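Local atomic coordinates of cytochrome P450 268A2 Cyp268A2 (Mycobacterium marinum, PDB entry 6BLD), a protein that is a mostly helical, haem-binding member of the cytochrome P450 family, with a buried pocket beside the haem that holds a small organic ligand. Residues 158-163 with 176-181; 182-187 with 261-266; 211-216 with 253-258. All coordinates share one frame; numbering follows the deposited sequence.

Contact 1 (158-163 with 176-181); sequences AKELPI and DRERVA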
loop_
_atom_site.group_PDB
_atom_site.type_symbol
_atom_site.label_atom_id
_atom_site.label_comp_id
_atom_site.label_asym_id
_atom_site.label_seq_id
_atom_site.Cartn_x
_atom_site.Cartn_y
_atom_site.Cartn_z
ATOM N N ALA A 158 4.172 6.875 -13.374
ATOM C CA ALA A 158 3.962 6.381 -12.015
ATOM C C ALA A 158 3.640 4.892 -11.995
ATOM O O ALA A 158 4.078 4.168 -11.093
ATOM C CB ALA A 158 2.849 7.177 -11.335
ATOM N N LYS A 159 2.880 4.413 -12.976
ATOM C CA LYS A 159 2.496 3.009 -13.017
ATOM C C LYS A 159 3.511 2.126 -13.731
ATOM O O LYS A 159 3.420 0.899 -13.626
ATOM C CB LYS A 159 1.128 2.856 -13.695
ATOM C CG LYS A 159 1.164 3.066 -15.201
ATOM C CD LYS A 159 0.074 2.274 -15.905
ATOM C CE LYS A 159 0.333 2.209 -17.403
ATOM N NZ LYS A 159 -0.821 1.641 -18.154
ATOM N N GLU A 160 4.483 2.714 -14.434
ATOM C CA GLU A 160 5.347 1.929 -15.310
ATOM C C GLU A 160 6.465 1.233 -14.540
ATOM O O GLU A 160 6.717 0.041 -14.746
ATOM C CB GLU A 160 5.927 2.820 -16.408
ATOM C CG GLU A 160 5.088 2.858 -17.673
ATOM C CD GLU A 160 4.579 1.486 -18.078
ATOM O OE1 GLU A 160 5.406 0.568 -18.267
ATOM O OE2 GLU A 160 3.348 1.325 -18.205
ATOM N N LEU A 161 7.156 1.957 -13.661
ATOM C CA LEU A 161 8.284 1.368 -12.945
ATOM C C LEU A 161 7.858 0.247 -11.997
ATOM O O LEU A 161 8.540 -0.784 -11.943
ATOM C CB LEU A 161 9.063 2.440 -12.175
ATOM C CG LEU A 161 10.352 1.920 -11.531
ATOM C CD1 LEU A 161 11.263 1.311 -12.587
ATOM C CD2 LEU A 161 11.071 3.013 -10.764
ATOM N N PRO A 162 6.768 0.394 -11.228
ATOM C CA PRO A 162 6.356 -0.730 -10.368
ATOM C C PRO A 162 6.057 -2.011 -11.130
ATOM O O PRO A 162 6.488 -3.086 -10.698
ATOM C CB PRO A 162 5.109 -0.183 -9.659
ATOM C CG PRO A 162 5.325 1.275 -9.618
ATOM C CD PRO A 162 5.983 1.606 -10.927
ATOM N N ILE A 163 5.340 -1.936 -12.254
ATOM C CA ILE A 163 4.966 -3.160 -12.957
ATOM C C ILE A 163 6.179 -3.777 -13.645
ATOM O O ILE A 163 6.316 -5.005 -13.704
ATOM C CB ILE A 163 3.815 -2.894 -13.947
ATOM C CG1 ILE A 163 3.342 -4.207 -14.577
ATOM C CG2 ILE A 163 4.223 -1.902 -15.024
ATOM C CD1 ILE A 163 2.786 -5.205 -13.581
ATOM N N ASP A 176 1.137 -9.671 -20.715
ATOM C CA ASP A 176 0.260 -9.587 -19.555
ATOM C C ASP A 176 0.662 -8.496 -18.573
ATOM O O ASP A 176 -0.017 -8.321 -17.557
ATOM C CB ASP A 176 0.224 -10.932 -18.821
ATOM C CG ASP A 176 -0.331 -12.046 -19.677
ATOM O OD1 ASP A 176 -1.496 -11.936 -20.115
ATOM O OD2 ASP A 176 0.399 -13.030 -19.913
ATOM N N ARG A 177 1.736 -7.755 -18.848
ATOM C CA ARG A 177 2.277 -6.842 -17.845
ATOM C C ARG A 177 1.348 -5.658 -17.604
ATOM O O ARG A 177 1.041 -5.326 -16.454
ATOM C CB ARG A 177 3.670 -6.372 -18.267
ATOM C CG ARG A 177 4.753 -7.409 -18.013
ATOM C CD ARG A 177 6.103 -6.973 -18.552
ATOM N NE ARG A 177 7.120 -8.003 -18.353
ATOM C CZ ARG A 177 8.307 -7.788 -17.794
ATOM N NH1 ARG A 177 8.635 -6.573 -17.373
ATOM N NH2 ARG A 177 9.166 -8.787 -17.651
ATOM N N GLU A 178 0.885 -5.009 -18.675
ATOM C CA GLU A 178 0.025 -3.842 -18.499
ATOM C C GLU A 178 -1.343 -4.224 -17.945
ATOM O O GLU A 178 -1.945 -3.445 -17.197
ATOM C CB GLU A 178 -0.129 -3.089 -19.821
ATOM C CG GLU A 178 1.147 -2.408 -20.305
ATOM C CD GLU A 178 1.718 -1.430 -19.291
ATOM O OE1 GLU A 178 0.932 -0.793 -18.556
ATOM O OE2 GLU A 178 2.958 -1.295 -19.230
ATOM N N ARG A 179 -1.849 -5.410 -18.292
ATOM C CA ARG A 179 -3.139 -5.839 -17.764
ATOM C C ARG A 179 -3.047 -6.211 -16.289
ATOM O O ARG A 179 -4.005 -5.995 -15.537
ATOM C CB ARG A 179 -3.680 -7.015 -18.576
ATOM C CG ARG A 179 -3.887 -6.709 -20.048
ATOM C CD ARG A 179 -4.195 -7.972 -20.834
ATOM N NE ARG A 179 -5.460 -8.576 -20.427
ATOM C CZ ARG A 179 -5.967 -9.681 -20.966
ATOM N NH1 ARG A 179 -5.315 -10.307 -21.937
ATOM N NH2 ARG A 179 -7.125 -10.159 -20.534
ATOM N N VAL A 180 -1.916 -6.773 -15.857
ATOM C CA VAL A 180 -1.744 -7.086 -14.442
ATOM C C VAL A 180 -1.694 -5.806 -13.617
ATOM O O VAL A 180 -2.302 -5.719 -12.542
ATOM C CB VAL A 180 -0.486 -7.951 -14.235
ATOM C CG1 VAL A 180 -0.044 -7.913 -12.778
ATOM C CG2 VAL A 180 -0.751 -9.382 -14.676
ATOM N N ALA A 181 -0.982 -4.788 -14.109
ATOM C CA ALA A 181 -0.940 -3.508 -13.410
ATOM C C ALA A 181 -2.322 -2.871 -13.343
ATOM O O ALA A 181 -2.691 -2.272 -12.326
ATOM C CB ALA A 181 0.051 -2.567 -14.096
HETATM O O HOH W 1 -1.978 -0.820 -16.987
#
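Two carboxylates and an ammonium meet where E160, E178 and K159 converge. The E160 and E178 groups have their planes 33° apart, and E160 arrives at the oxygen end of E178, not over its flat side: E160 OE2 sits 2.8 Å from E178 OE2 and 3.2 Å from E178 OE1. These are acceptors with like charge, and no hydrogen bond joins them. K159 comes to the same carboxylate on the anti side of OE1, 32° out of plane, and its NZ forms a salt bridge of 3.0 Å with E178 OE1. NZ has its strongest partner in E155, so its charge is shared; its presence would still offset part of the repulsion between E160 and E178, though their closeness may raise the affinity of one of them for a proton. The K159 chain runs extended beyond CG, crossing E178 at about a right angle. Water 1 ties the pair to the backbone, accepting from K159 NZ and donating to E178 O at 2.6 Å.

In the P450 fold this is the meeting of helix 160-170, the E helix, with the first turn of helix 177-186, the F helix. Next to the charged cluster the contact is apolar. I163 has CG1 anti to its backbone N (chi1 -175°), which sets CG1 against the F helix: CG1 packs 3.7 Å from A181 CB and 3.2 Å from R177 O, a carbonyl already accepting from A181 N. Beyond it, I163 CD1 reaches V180 CG1 at 4.0 Å. R177 takes part through its backbone O and its CB, while its guanidinium turns off to a salt bridge with D168. The I163 side chain also touches N262 of the long helix 247-278.

Contact 2 (182-187 with 261-266); sequences HAADAL and GNDTTR. With HEM (protoporphyrin IX containing Fe), chain B; DXJ ((3E,5E)-6,10-dimethylundeca-3,5,9-trien-2-one), chain C.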
loop_
_atom_site.group_PDB
_atom_site.type_symbol
_atom_site.label_atom_id
_atom_site.label_comp_id
_atom_site.label_asym_id
_atom_site.label_seq_id
_atom_site.Cartn_x
_atom_site.Cartn_y
_atom_site.Cartn_z
ATOM N N HIS A 182 -3.103 -2.993 -14.418
ATOM C CA HIS A 182 -4.460 -2.456 -14.410
ATOM C C HIS A 182 -5.358 -3.243 -13.463
ATOM O O HIS A 182 -6.180 -2.658 -12.749
ATOM C CB HIS A 182 -5.033 -2.463 -15.827
ATOM C CG HIS A 182 -6.494 -2.145 -15.891
ATOM N ND1 HIS A 182 -7.470 -3.119 -15.871
ATOM C CD2 HIS A 182 -7.146 -0.961 -15.978
ATOM C CE1 HIS A 182 -8.660 -2.550 -15.943
ATOM N NE2 HIS A 182 -8.492 -1.241 -16.008
ATOM N N ALA A 183 -5.212 -4.571 -13.442
ATOM C CA ALA A 183 -6.033 -5.393 -12.558
ATOM C C ALA A 183 -5.656 -5.182 -11.097
ATOM O O ALA A 183 -6.525 -5.203 -10.217
ATOM C CB ALA A 183 -5.904 -6.867 -12.941
ATOM N N ALA A 184 -4.365 -4.984 -10.818
ATOM C CA ALA A 184 -3.944 -4.706 -9.449
ATOM C C ALA A 184 -4.501 -3.374 -8.964
ATOM O O ALA A 184 -4.939 -3.258 -7.813
ATOM C CB ALA A 184 -2.418 -4.717 -9.354
ATOM N N ASP A 185 -4.494 -2.357 -9.830
ATOM C CA ASP A 185 -5.048 -1.058 -9.467
ATOM C C ASP A 185 -6.559 -1.122 -9.273
ATOM O O ASP A 185 -7.112 -0.365 -8.465
ATOM C CB ASP A 185 -4.686 -0.027 -10.538
ATOM C CG ASP A 185 -5.254 1.348 -10.245
ATOM O OD1 ASP A 185 -4.743 2.021 -9.327
ATOM O OD2 ASP A 185 -6.209 1.755 -10.939
ATOM N N ALA A 186 -7.241 -2.017 -9.994
ATOM C CA ALA A 186 -8.689 -2.145 -9.854
ATOM C C ALA A 186 -9.093 -2.652 -8.476
ATOM O O ALA A 186 -10.136 -2.248 -7.950
ATOM C CB ALA A 186 -9.234 -3.087 -10.929
ATOM N N LEU A 187 -8.286 -3.531 -7.877
ATOM C CA LEU A 187 -8.675 -4.201 -6.641
ATOM C C LEU A 187 -8.676 -3.277 -5.432
ATOM O O LEU A 187 -9.129 -3.693 -4.361
ATOM C CB LEU A 187 -7.750 -5.392 -6.384
ATOM C CG LEU A 187 -7.847 -6.490 -7.445
ATOM C CD1 LEU A 187 -6.983 -7.687 -7.083
ATOM C CD2 LEU A 187 -9.295 -6.908 -7.641
ATOM N N GLY A 261 2.757 -4.751 -4.666
ATOM C CA GLY A 261 3.938 -4.364 -5.415
ATOM C C GLY A 261 3.713 -3.266 -6.431
ATOM O O GLY A 261 4.671 -2.590 -6.817
ATOM N N ASN A 262 2.470 -3.068 -6.870
ATOM C CA ASN A 262 2.151 -2.076 -7.893
ATOM C C ASN A 262 1.524 -0.817 -7.306
ATOM O O ASN A 262 2.024 0.290 -7.528
ATOM C CB ASN A 262 1.208 -2.680 -8.940
ATOM C CG ASN A 262 1.943 -3.446 -10.012
ATOM O OD1 ASN A 262 2.566 -2.855 -10.893
ATOM N ND2 ASN A 262 1.874 -4.771 -9.948
ATOM N N ASP A 263 0.433 -0.974 -6.553
ATOM C CA ASP A 263 -0.393 0.172 -6.181
ATOM C C ASP A 263 0.343 1.125 -5.246
ATOM O O ASP A 263 0.260 2.346 -5.413
ATOM C CB ASP A 263 -1.691 -0.310 -5.534
ATOM C CG ASP A 263 -2.510 -1.196 -6.454
ATOM O OD1 ASP A 263 -2.099 -1.403 -7.616
ATOM O OD2 ASP A 263 -3.573 -1.682 -6.012
ATOM N N THR A 264 1.063 0.590 -4.260
ATOM C CA THR A 264 1.688 1.441 -3.251
ATOM C C THR A 264 2.765 2.332 -3.860
ATOM O O THR A 264 2.751 3.555 -3.676
ATOM C CB THR A 264 2.278 0.580 -2.135
ATOM O OG1 THR A 264 3.195 -0.364 -2.698
ATOM C CG2 THR A 264 1.176 -0.165 -1.401
ATOM N N THR A 265 3.716 1.734 -4.582
ATOM C CA THR A 265 4.790 2.517 -5.186
ATOM C C THR A 265 4.247 3.482 -6.232
ATOM O O THR A 265 4.718 4.621 -6.341
ATOM C CB THR A 265 5.831 1.586 -5.806
ATOM O OG1 THR A 265 6.202 0.587 -4.849
ATOM C CG2 THR A 265 7.072 2.366 -6.228
ATOM N N ARG A 266 3.253 3.043 -7.008
ATOM C CA ARG A 266 2.681 3.900 -8.040
ATOM C C ARG A 266 2.083 5.167 -7.440
ATOM O O ARG A 266 2.260 6.264 -7.985
ATOM C CB ARG A 266 1.634 3.119 -8.835
ATOM C CG ARG A 266 0.531 3.948 -9.466
ATOM C CD ARG A 266 -0.505 3.026 -10.096
ATOM N NE ARG A 266 -1.549 3.749 -10.814
ATOM C CZ ARG A 266 -2.278 3.223 -11.794
ATOM N NH1 ARG A 266 -2.074 1.968 -12.174
ATOM N NH2 ARG A 266 -3.209 3.949 -12.396
HETATM C CHA HEM B . 2.959 -5.392 3.629
HETATM C CHB HEM B . 4.811 -6.345 -0.756
HETATM C CHC HEM B . 5.702 -1.615 -1.409
HETATM C CHD HEM B . 3.064 -0.665 2.566
HETATM C C1A HEM B . 3.389 -6.068 2.507
HETATM C C2A HEM B . 3.333 -7.501 2.292
HETATM C C3A HEM B . 3.844 -7.763 1.087
HETATM C C4A HEM B . 4.242 -6.506 0.486
HETATM C CMA HEM B . 3.987 -9.160 0.445
HETATM C CAA HEM B . 2.787 -8.542 3.292
HETATM C CBA HEM B . 3.884 -8.866 4.303
HETATM C CGA HEM B . 3.334 -9.734 5.404
HETATM O O1A HEM B . 4.144 -10.378 6.120
HETATM O O2A HEM B . 2.087 -9.789 5.562
HETATM C C1B HEM B . 5.274 -5.162 -1.289
HETATM C C2B HEM B . 6.061 -5.030 -2.494
HETATM C C3B HEM B . 6.322 -3.739 -2.691
HETATM C C4B HEM B . 5.698 -2.983 -1.610
HETATM C CMB HEM B . 6.534 -6.185 -3.403
HETATM C CAB HEM B . 7.148 -3.234 -3.897
HETATM C CBB HEM B . 7.513 -1.961 -4.045
HETATM C C1C HEM B . 5.069 -0.940 -0.382
HETATM C C2C HEM B . 5.084 0.494 -0.157
HETATM C C3C HEM B . 4.344 0.747 0.940
HETATM C C4C HEM B . 3.854 -0.514 1.447
HETATM C CMC HEM B . 5.824 1.497 -1.073
HETATM C CAC HEM B . 4.024 2.086 1.647
HETATM C CBC HEM B . 4.638 3.239 1.366
HETATM C C1D HEM B . 2.814 -1.851 3.219
HETATM C C2D HEM B . 2.110 -2.008 4.473
HETATM C C3D HEM B . 2.076 -3.312 4.770
HETATM C C4D HEM B . 2.764 -4.030 3.712
HETATM C CMD HEM B . 1.505 -0.857 5.306
HETATM C CAD HEM B . 1.429 -3.948 6.022
HETATM C CBD HEM B . 2.366 -3.770 7.214
HETATM C CGD HEM B . 1.749 -4.327 8.471
HETATM O O1D HEM B . 2.383 -4.205 9.552
HETATM O O2D HEM B . 0.627 -4.889 8.398
HETATM N NA HEM B . 3.950 -5.493 1.381
HETATM N NB HEM B . 5.071 -3.894 -0.776
HETATM N NC HEM B . 4.310 -1.520 0.618
HETATM N ND HEM B . 3.200 -3.103 2.786
HETATM FE FE HEM B . 4.337 -3.497 1.126
HETATM C C10 DXJ C . -7.013 -6.827 -2.193
HETATM C C13 DXJ C . -10.663 -6.412 -3.275
HETATM C C01 DXJ C . 0.046 -3.602 1.433
HETATM C C02 DXJ C . -1.084 -3.857 0.439
HETATM C C03 DXJ C . -1.582 -5.071 0.315
HETATM C C04 DXJ C . -1.632 -2.706 -0.404
HETATM C C05 DXJ C . -2.714 -5.354 -0.671
HETATM C C06 DXJ C . -3.844 -6.162 -0.037
HETATM C C07 DXJ C . -4.814 -6.742 -1.065
HETATM C C08 DXJ C . -6.034 -6.253 -1.171
HETATM C C09 DXJ C . -4.370 -7.894 -1.963
HETATM C C11 DXJ C . -8.289 -6.504 -2.120
HETATM C C12 DXJ C . -9.291 -7.064 -3.127
HETATM O O14 DXJ C . -9.004 -8.003 -3.791
#
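D185, D263 and A184 bury the most surface here, and D263 touches both of the others. Its carboxylate is directed at the backbone of A184, with OD2 2.8 Å from A184 O, and its OD1 lies 3.8 Å from A184 CB. D185 N is also near D263 OD1, but the angle is too poor for a hydrogen bond.

D185 deals with R266 instead. The carboxylate is stacked on the guanidinium with the planes only 6° apart, and D185 OD1 stands 3.7 Å above the plane, over its centre. No N-H points at that oxygen, so the long ion pair from D185 OD1 to R266 NH1, 3.9 Å, works by charge alone. With CG anti to the backbone N (chi1 179°), D185 has its CG set on the R266 side, 3.8 Å from R266 CZ, and OD2 has a stronger partner, a salt bridge to R413. The R266 chain is extended from CG to NE, and NH1 also lies near D185 CB.

The axes of 182-186 and 261-266 cross at -75° and come within 8.8 Å. These segments belong to the F helix and to the long central helix of the P450 fold. Residues 260-265 read A-G-N-D-T-T, the acid-threonine signature in the middle of that central helix. A184 CB rests 4.2 Å from N262 CB on the side of this helix turned to the F helix, whereas G261, T264 and T265 line the haem. T264 OG1 hydrogen-bonds to A260 O one turn back, and T264 CG2 lies 3.9 Å from C04 of the bound DXJ. At the far end of the F segment, L187 borders the same ligand, its backbone O close to DXJ C13.

Contact 3 (211-216 with 253-258); sequences YLHQVA and FFVLLA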
loop_
_atom_site.group_PDB
_atom_site.type_symbol
_atom_site.label_atom_id
_atom_site.label_comp_id
_atom_site.label_asym_id
_atom_site.label_seq_id
_atom_site.Cartn_x
_atom_site.Cartn_y
_atom_site.Cartn_z
ATOM N N TYR A 211 -8.710 -12.539 -13.722
ATOM C CA TYR A 211 -7.607 -12.437 -14.672
ATOM C C TYR A 211 -6.268 -12.695 -13.993
ATOM O O TYR A 211 -5.421 -13.419 -14.530
ATOM C CB TYR A 211 -7.604 -11.066 -15.345
ATOM C CG TYR A 211 -6.330 -10.794 -16.112
ATOM C CD1 TYR A 211 -6.091 -11.406 -17.334
ATOM C CD2 TYR A 211 -5.355 -9.944 -15.602
ATOM C CE1 TYR A 211 -4.925 -11.173 -18.036
ATOM C CE2 TYR A 211 -4.183 -9.704 -16.299
ATOM C CZ TYR A 211 -3.976 -10.322 -17.515
ATOM O OH TYR A 211 -2.816 -10.089 -18.214
ATOM N N LEU A 212 -6.057 -12.108 -12.811
ATOM C CA LEU A 212 -4.807 -12.330 -12.090
ATOM C C LEU A 212 -4.623 -13.798 -11.726
ATOM O O LEU A 212 -3.493 -14.303 -11.733
ATOM C CB LEU A 212 -4.763 -11.456 -10.836
ATOM C CG LEU A 212 -4.644 -9.951 -11.087
ATOM C CD1 LEU A 212 -4.786 -9.171 -9.789
ATOM C CD2 LEU A 212 -3.326 -9.625 -11.773
ATOM N N HIS A 213 -5.715 -14.501 -11.415
ATOM C CA HIS A 213 -5.616 -15.934 -11.157
ATOM C C HIS A 213 -5.335 -16.716 -12.435
ATOM O O HIS A 213 -4.734 -17.794 -12.380
ATOM C CB HIS A 213 -6.895 -16.440 -10.489
ATOM C CG HIS A 213 -6.970 -16.130 -9.025
ATOM N ND1 HIS A 213 -7.280 -17.080 -8.077
ATOM C CD2 HIS A 213 -6.769 -14.974 -8.349
ATOM C CE1 HIS A 213 -7.267 -16.522 -6.878
ATOM N NE2 HIS A 213 -6.961 -15.245 -7.016
ATOM N N GLN A 214 -5.762 -16.193 -13.587
ATOM C CA GLN A 214 -5.427 -16.832 -14.856
ATOM C C GLN A 214 -3.935 -16.729 -15.143
ATOM O O GLN A 214 -3.304 -17.713 -15.550
ATOM C CB GLN A 214 -6.232 -16.199 -15.992
ATOM C CG GLN A 214 -7.649 -16.718 -16.112
ATOM C CD GLN A 214 -7.702 -18.223 -16.261
ATOM O OE1 GLN A 214 -7.090 -18.793 -17.164
ATOM N NE2 GLN A 214 -8.433 -18.876 -15.371
ATOM N N VAL A 215 -3.356 -15.545 -14.937
ATOM C CA VAL A 215 -1.920 -15.370 -15.125
ATOM C C VAL A 215 -1.148 -16.205 -14.112
ATOM O O VAL A 215 -0.091 -16.765 -14.426
ATOM C CB VAL A 215 -1.549 -13.877 -15.029
ATOM C CG1 VAL A 215 -0.058 -13.678 -15.266
ATOM C CG2 VAL A 215 -2.368 -13.058 -16.019
ATOM N N ALA A 216 -1.664 -16.304 -12.885
ATOM C CA ALA A 216 -0.991 -17.093 -11.859
ATOM C C ALA A 216 -0.989 -18.576 -12.211
ATOM O O ALA A 216 0.027 -19.258 -12.039
ATOM C CB ALA A 216 -1.652 -16.863 -10.500
ATOM N N PHE A 253 -1.295 -15.451 -3.408
ATOM C CA PHE A 253 -0.076 -14.678 -3.191
ATOM C C PHE A 253 0.267 -13.835 -4.413
ATOM O O PHE A 253 0.795 -12.725 -4.278
ATOM C CB PHE A 253 1.093 -15.595 -2.836
ATOM C CG PHE A 253 2.425 -14.902 -2.880
ATOM C CD1 PHE A 253 2.813 -14.058 -1.853
ATOM C CD2 PHE A 253 3.273 -15.067 -3.961
ATOM C CE1 PHE A 253 4.030 -13.406 -1.893
ATOM C CE2 PHE A 253 4.490 -14.420 -4.007
ATOM C CZ PHE A 253 4.870 -13.588 -2.973
ATOM N N PHE A 254 -0.013 -14.352 -5.613
ATOM C CA PHE A 254 0.223 -13.573 -6.824
ATOM C C PHE A 254 -0.602 -12.292 -6.818
ATOM O O PHE A 254 -0.116 -11.229 -7.218
ATOM C CB PHE A 254 -0.093 -14.413 -8.062
ATOM C CG PHE A 254 0.198 -13.712 -9.358
ATOM C CD1 PHE A 254 1.491 -13.654 -9.855
ATOM C CD2 PHE A 254 -0.819 -13.109 -10.079
ATOM C CE1 PHE A 254 1.762 -13.007 -11.048
ATOM C CE2 PHE A 254 -0.554 -12.461 -11.274
ATOM C CZ PHE A 254 0.739 -12.411 -11.758
ATOM N N VAL A 255 -1.854 -12.377 -6.361
ATOM C CA VAL A 255 -2.682 -11.184 -6.228
ATOM C C VAL A 255 -2.104 -10.255 -5.170
ATOM O O VAL A 255 -1.953 -9.049 -5.395
ATOM C CB VAL A 255 -4.135 -11.571 -5.900
ATOM C CG1 VAL A 255 -4.981 -10.319 -5.690
ATOM C CG2 VAL A 255 -4.714 -12.438 -7.008
ATOM N N LEU A 256 -1.777 -10.800 -3.999
ATOM C CA LEU A 256 -1.157 -9.993 -2.953
ATOM C C LEU A 256 0.101 -9.300 -3.465
ATOM O O LEU A 256 0.282 -8.091 -3.262
ATOM C CB LEU A 256 -0.832 -10.877 -1.750
ATOM C CG LEU A 256 0.036 -10.263 -0.651
ATOM C CD1 LEU A 256 -0.582 -8.984 -0.094
ATOM C CD2 LEU A 256 0.333 -11.268 0.456
ATOM N N LEU A 257 0.960 -10.044 -4.170
ATOM C CA LEU A 257 2.201 -9.468 -4.678
ATOM C C LEU A 257 1.929 -8.425 -5.755
ATOM O O LEU A 257 2.590 -7.380 -5.792
ATOM C CB LEU A 257 3.107 -10.571 -5.218
ATOM C CG LEU A 257 4.513 -10.205 -5.699
ATOM C CD1 LEU A 257 5.241 -9.418 -4.629
ATOM C CD2 LEU A 257 5.256 -11.484 -6.030
ATOM N N ALA A 258 0.956 -8.684 -6.633
ATOM C CA ALA A 258 0.638 -7.736 -7.696
ATOM C C ALA A 258 0.056 -6.441 -7.138
ATOM O O ALA A 258 0.404 -5.348 -7.597
ATOM C CB ALA A 258 -0.331 -8.373 -8.693
#
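F254 reaches from helix 253-258 into the side of helix 211-216, and its atoms can be taken in turn. CB starts 3.8 Å from A216 CB, and CG lies equally close to the same methyl. With CG anti to the backbone N (chi1 -177°), CG is set beside that A216 methyl. CD2 then meets a backbone atom, lying 3.4 Å from L212 O, and CE2 follows past that oxygen to reach L212 CD2 at 4.0 Å, the leucine crossing the phenylalanine at about a right angle. At the tip, CZ ends against V215 CG1, 3.8 Å away. One ring face has the A216 backbone over it, displaced toward the rim.

V255 makes the second line of contact. Its CG2 touches H213 CD2 at 3.5 Å and L212 CB at 4.0 Å. H213 leaves its backbone pointing away from helix 253-258, yet its ring end comes back to V255, and its NE2 hydrogen-bonds to A98 O. L212 CD2 also brushes A258 CB.

The axes of 211-216 and 253-258 cross at 113°, 9.4 Å apart; the first segment lies on the P450 G helix (201-225), the second on the long central helix (247-278). The side chain of V255 is about 4 Å from the bound DXJ, consistent with packing close behind the pocket lining.

No hydrogen bond spans the contact. L212 O, the polar atom nearest the ring, already accepts from A216 N within its own helix, so the two helices are held together here by shape and by the burial of hydrocarbon, with no polar bond to fix their angle.

Overall arrangement
Contacts 1 and 2 share helix 177-186 and sit 8 Å apart between centres; I163 of contact 1 lies against N262 of contact 2, with I163 CA 3.2 Å from N262 OD1. Contact 3 shares helix 247-278 with contact 2, centres 12 Å apart, and L187 CD1 packs 3.6 Å from V255 CG1 at the edge of the DXJ pocket. Contacts 1 and 3 also meet: D176 OD1 is 3.0 Å from Y211 OH, a probable hydrogen bond. In contact 2, T264 borders both haem and DXJ; in contact 3, L256 belongs to the DXJ pocket and L257 touches the haem. The I163 side chain of contact 1 stays about 11 Å from the haem.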